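Local coordinates for protein 3-hydroxy-3-methylglutaryl-CoA lyase (Acinetobacter baumannii, PDB 6NDS) that belongs to the HMGL-like family of TIM-barrel enzymes and, in this structure, binds coenzyme A and a zinc ion, at residues A[111-116]-A[165-170]. Sequence-based numbering, arbitrary orientation.
Sequences LSASQT and REVFSL
Leu170 and Glu166 meet the peptides on either side of Ala113, the flat groups here, since no aromatic ring takes part across the contact. Leu170 CD1 stands off to one side of the Ser112–Ala113 peptide plane, beyond the peptide itself, beside Ala113 CA at 3.6 Å. At the next peptide, Glu166 CG approaches the carbonyl oxygen, 4.1 Å from Ala113 O. The same oxygen accepts a hydrogen bond from Lys126 NZ, which also forms a salt bridge with Glu166 OE2; one ammonium group thus joins the backbone of one segment to the carboxylate of the other, while no hydrogen bond passes directly between them.

The rest is apolar. Ala113 CB meets two methyls of the helix, Leu170 CD1 at 3.8 Å and Val167 CG2 at 4.1 Å, which subtend about 91° at CB, so it fits between side chains three residues, about one helical turn, apart. Val167 CG1 is anti to the backbone N (chi1 170°), which sets CG2 beside that N and facing Ala113. Within the two segments the other Leu170 branch meets Leu111 alone, CD2 being 4.4 Å from Leu111 CD1; Phe130 of helix 126-140 touches both leucines. Val150 packs on Ala113 and Leu170.

Ser112 points away from the helix: its OG bonds to His117 ND1. Backbone hydrogen bonds of Leu111 and Ala113 with Ala151 tie this strand end to strand 145-151. The arrangement is that of a TIM barrel, in which helix 164-176, following strand 145-151, packs outside the parallel strands against the C-terminal end of strand 106-112 and the loop that follows it.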
ATOM      1  N   LEU A 111      25.201  -1.982  -8.547  1.00 21.32           N
ATOM      2  CA  LEU A 111      25.786  -2.917  -7.593  1.00 21.58           C
ATOM      3  C   LEU A 111      24.958  -2.854  -6.311  1.00 24.44           C
ATOM      4  O   LEU A 111      24.124  -1.961  -6.135  1.00 24.38           O
ATOM      5  CB  LEU A 111      27.275  -2.624  -7.335  1.00 24.63           C
ATOM      6  CG  LEU A 111      27.656  -1.693  -6.184  1.00 25.75           C
ATOM      7  CD1 LEU A 111      29.174  -1.738  -5.967  1.00 25.27           C
ATOM      8  CD2 LEU A 111      27.179  -0.264  -6.420  1.00 27.97           C
ATOM      9  N   SER A 112      25.155  -3.834  -5.427  1.00 24.37           N
ATOM     10  CA  SER A 112      24.431  -3.890  -4.158  1.00 22.34           C
ATOM     11  C   SER A 112      25.311  -3.428  -3.003  1.00 26.78           C
ATOM     12  O   SER A 112      26.511  -3.701  -2.980  1.00 27.16           O
ATOM     13  CB  SER A 112      23.929  -5.311  -3.879  1.00 26.61           C
ATOM     14  OG  SER A 112      23.108  -5.767  -4.944  1.00 31.26           O
ATOM     15  N   ALA A 113      24.705  -2.731  -2.030  1.00 24.15           N
ATOM     16  CA  ALA A 113      25.441  -2.378  -0.819  1.00 24.15           C
ATOM     17  C   ALA A 113      25.783  -3.606   0.012  1.00 23.59           C
ATOM     18  O   ALA A 113      26.712  -3.562   0.825  1.00 27.90           O
ATOM     19  CB  ALA A 113      24.627  -1.395   0.034  1.00 27.00           C
ATOM     20  N   SER A 114      25.026  -4.683  -0.158  1.00 25.15           N
ATOM     21  CA  SER A 114      25.287  -5.946   0.514  1.00 23.89           C
ATOM     22  C   SER A 114      26.290  -6.749  -0.303  1.00 23.42           C
ATOM     23  O   SER A 114      26.030  -7.046  -1.474  1.00 25.10           O
ATOM     24  CB  SER A 114      23.989  -6.733   0.665  1.00 27.69           C
ATOM     25  OG  SER A 114      24.260  -8.111   0.873  1.00 29.16           O
ATOM     26  N   GLN A 115      27.431  -7.086   0.305  1.00 26.59           N
ATOM     27  CA  GLN A 115      28.391  -7.941  -0.389  1.00 27.12           C
ATOM     28  C   GLN A 115      27.757  -9.272  -0.776  1.00 31.10           C
ATOM     29  O   GLN A 115      27.997  -9.782  -1.876  1.00 27.72           O
ATOM     30  CB  GLN A 115      29.621  -8.180   0.480  1.00 27.81           C
ATOM     31  CG  GLN A 115      30.757  -8.852  -0.275  1.00 29.47           C
ATOM     32  CD  GLN A 115      31.556  -7.874  -1.109  1.00 31.63           C
ATOM     33  OE1 GLN A 115      31.092  -7.392  -2.139  1.00 32.10           O
ATOM     34  NE2 GLN A 115      32.769  -7.572  -0.659  1.00 34.33           N
ATOM     35  N   THR A 116      26.955  -9.856   0.122  1.00 27.43           N
ATOM     36  CA  THR A 116      26.340 -11.149  -0.175  1.00 28.85           C
ATOM     37  C   THR A 116      25.402 -11.046  -1.368  1.00 27.48           C
ATOM     38  O   THR A 116      25.410 -11.904  -2.260  1.00 30.23           O
ATOM     39  CB  THR A 116      25.574 -11.674   1.039  1.00 33.23           C
ATOM     40  OG1 THR A 116      26.460 -11.814   2.154  1.00 31.04           O
ATOM     41  CG2 THR A 116      24.942 -13.019   0.712  1.00 30.60           C
ATOM     42  N   ARG A 165      26.408   4.187   6.529  1.00 29.68           N
ATOM     43  CA  ARG A 165      27.717   4.723   6.154  1.00 28.18           C
ATOM     44  C   ARG A 165      28.248   4.041   4.899  1.00 31.43           C
ATOM     45  O   ARG A 165      28.884   4.681   4.055  1.00 32.08           O
ATOM     46  CB  ARG A 165      28.708   4.567   7.311  1.00 35.01           C
ATOM     47  N   GLU A 166      27.981   2.743   4.749  1.00 32.45           N
ATOM     48  CA  GLU A 166      28.439   2.034   3.559  1.00 32.23           C
ATOM     49  C   GLU A 166      27.675   2.485   2.319  1.00 29.41           C
ATOM     50  O   GLU A 166      28.268   2.633   1.242  1.00 32.39           O
ATOM     51  CB  GLU A 166      28.310   0.523   3.764  1.00 33.48           C
ATOM     52  CG  GLU A 166      28.622  -0.318   2.524  1.00 32.98           C
ATOM     53  CD  GLU A 166      30.082  -0.251   2.094  1.00 39.25           C
ATOM     54  OE1 GLU A 166      30.915   0.327   2.829  1.00 39.83           O
ATOM     55  OE2 GLU A 166      30.404  -0.798   1.017  1.00 40.50           O
ATOM     56  N   VAL A 167      26.359   2.692   2.445  1.00 27.09           N
ATOM     57  CA  VAL A 167      25.578   3.254   1.344  1.00 30.06           C
ATOM     58  C   VAL A 167      26.171   4.584   0.895  1.00 28.77           C
ATOM     59  O   VAL A 167      26.408   4.808  -0.296  1.00 27.67           O
ATOM     60  CB  VAL A 167      24.104   3.410   1.758  1.00 26.03           C
ATOM     61  CG1 VAL A 167      23.340   4.223   0.719  1.00 27.45           C
ATOM     62  CG2 VAL A 167      23.472   2.030   1.966  1.00 27.35           C
ATOM     63  N   PHE A 168      26.445   5.479   1.850  1.00 27.71           N
ATOM     64  CA  PHE A 168      26.986   6.793   1.503  1.00 27.81           C
ATOM     65  C   PHE A 168      28.368   6.682   0.865  1.00 29.32           C
ATOM     66  O   PHE A 168      28.701   7.450  -0.045  1.00 30.88           O
ATOM     67  CB  PHE A 168      27.028   7.678   2.747  1.00 30.84           C
ATOM     68  CG  PHE A 168      25.694   7.809   3.446  1.00 43.45           C
ATOM     69  CD1 PHE A 168      25.626   7.948   4.825  1.00 55.50           C
ATOM     70  CD2 PHE A 168      24.509   7.788   2.721  1.00 51.86           C
ATOM     71  CE1 PHE A 168      24.402   8.061   5.467  1.00 58.08           C
ATOM     72  CE2 PHE A 168      23.285   7.904   3.358  1.00 49.33           C
ATOM     73  CZ  PHE A 168      23.232   8.039   4.730  1.00 51.34           C
ATOM     74  N   SER A 169      29.190   5.736   1.332  1.00 26.77           N
ATOM     75  CA  SER A 169      30.506   5.530   0.737  1.00 29.48           C
ATOM     76  C   SER A 169      30.393   5.102  -0.722  1.00 30.16           C
ATOM     77  O   SER A 169      31.189   5.531  -1.566  1.00 32.20           O
ATOM     78  CB  SER A 169      31.280   4.491   1.547  1.00 37.07           C
ATOM     79  OG  SER A 169      32.523   4.196   0.942  1.00 46.39           O
ATOM     80  N   LEU A 170      29.412   4.252  -1.034  1.00 28.18           N
ATOM     81  CA  LEU A 170      29.214   3.821  -2.414  1.00 27.36           C
ATOM     82  C   LEU A 170      28.712   4.969  -3.281  1.00 27.12           C
ATOM     83  O   LEU A 170      29.160   5.134  -4.418  1.00 26.74           O
ATOM     84  CB  LEU A 170      28.245   2.640  -2.453  1.00 26.36           C
ATOM     85  CG  LEU A 170      28.746   1.393  -1.721  1.00 31.26           C
ATOM     86  CD1 LEU A 170      27.607   0.395  -1.525  1.00 30.75           C
ATOM     87  CD2 LEU A 170      29.906   0.752  -2.461  1.00 34.18           C
TER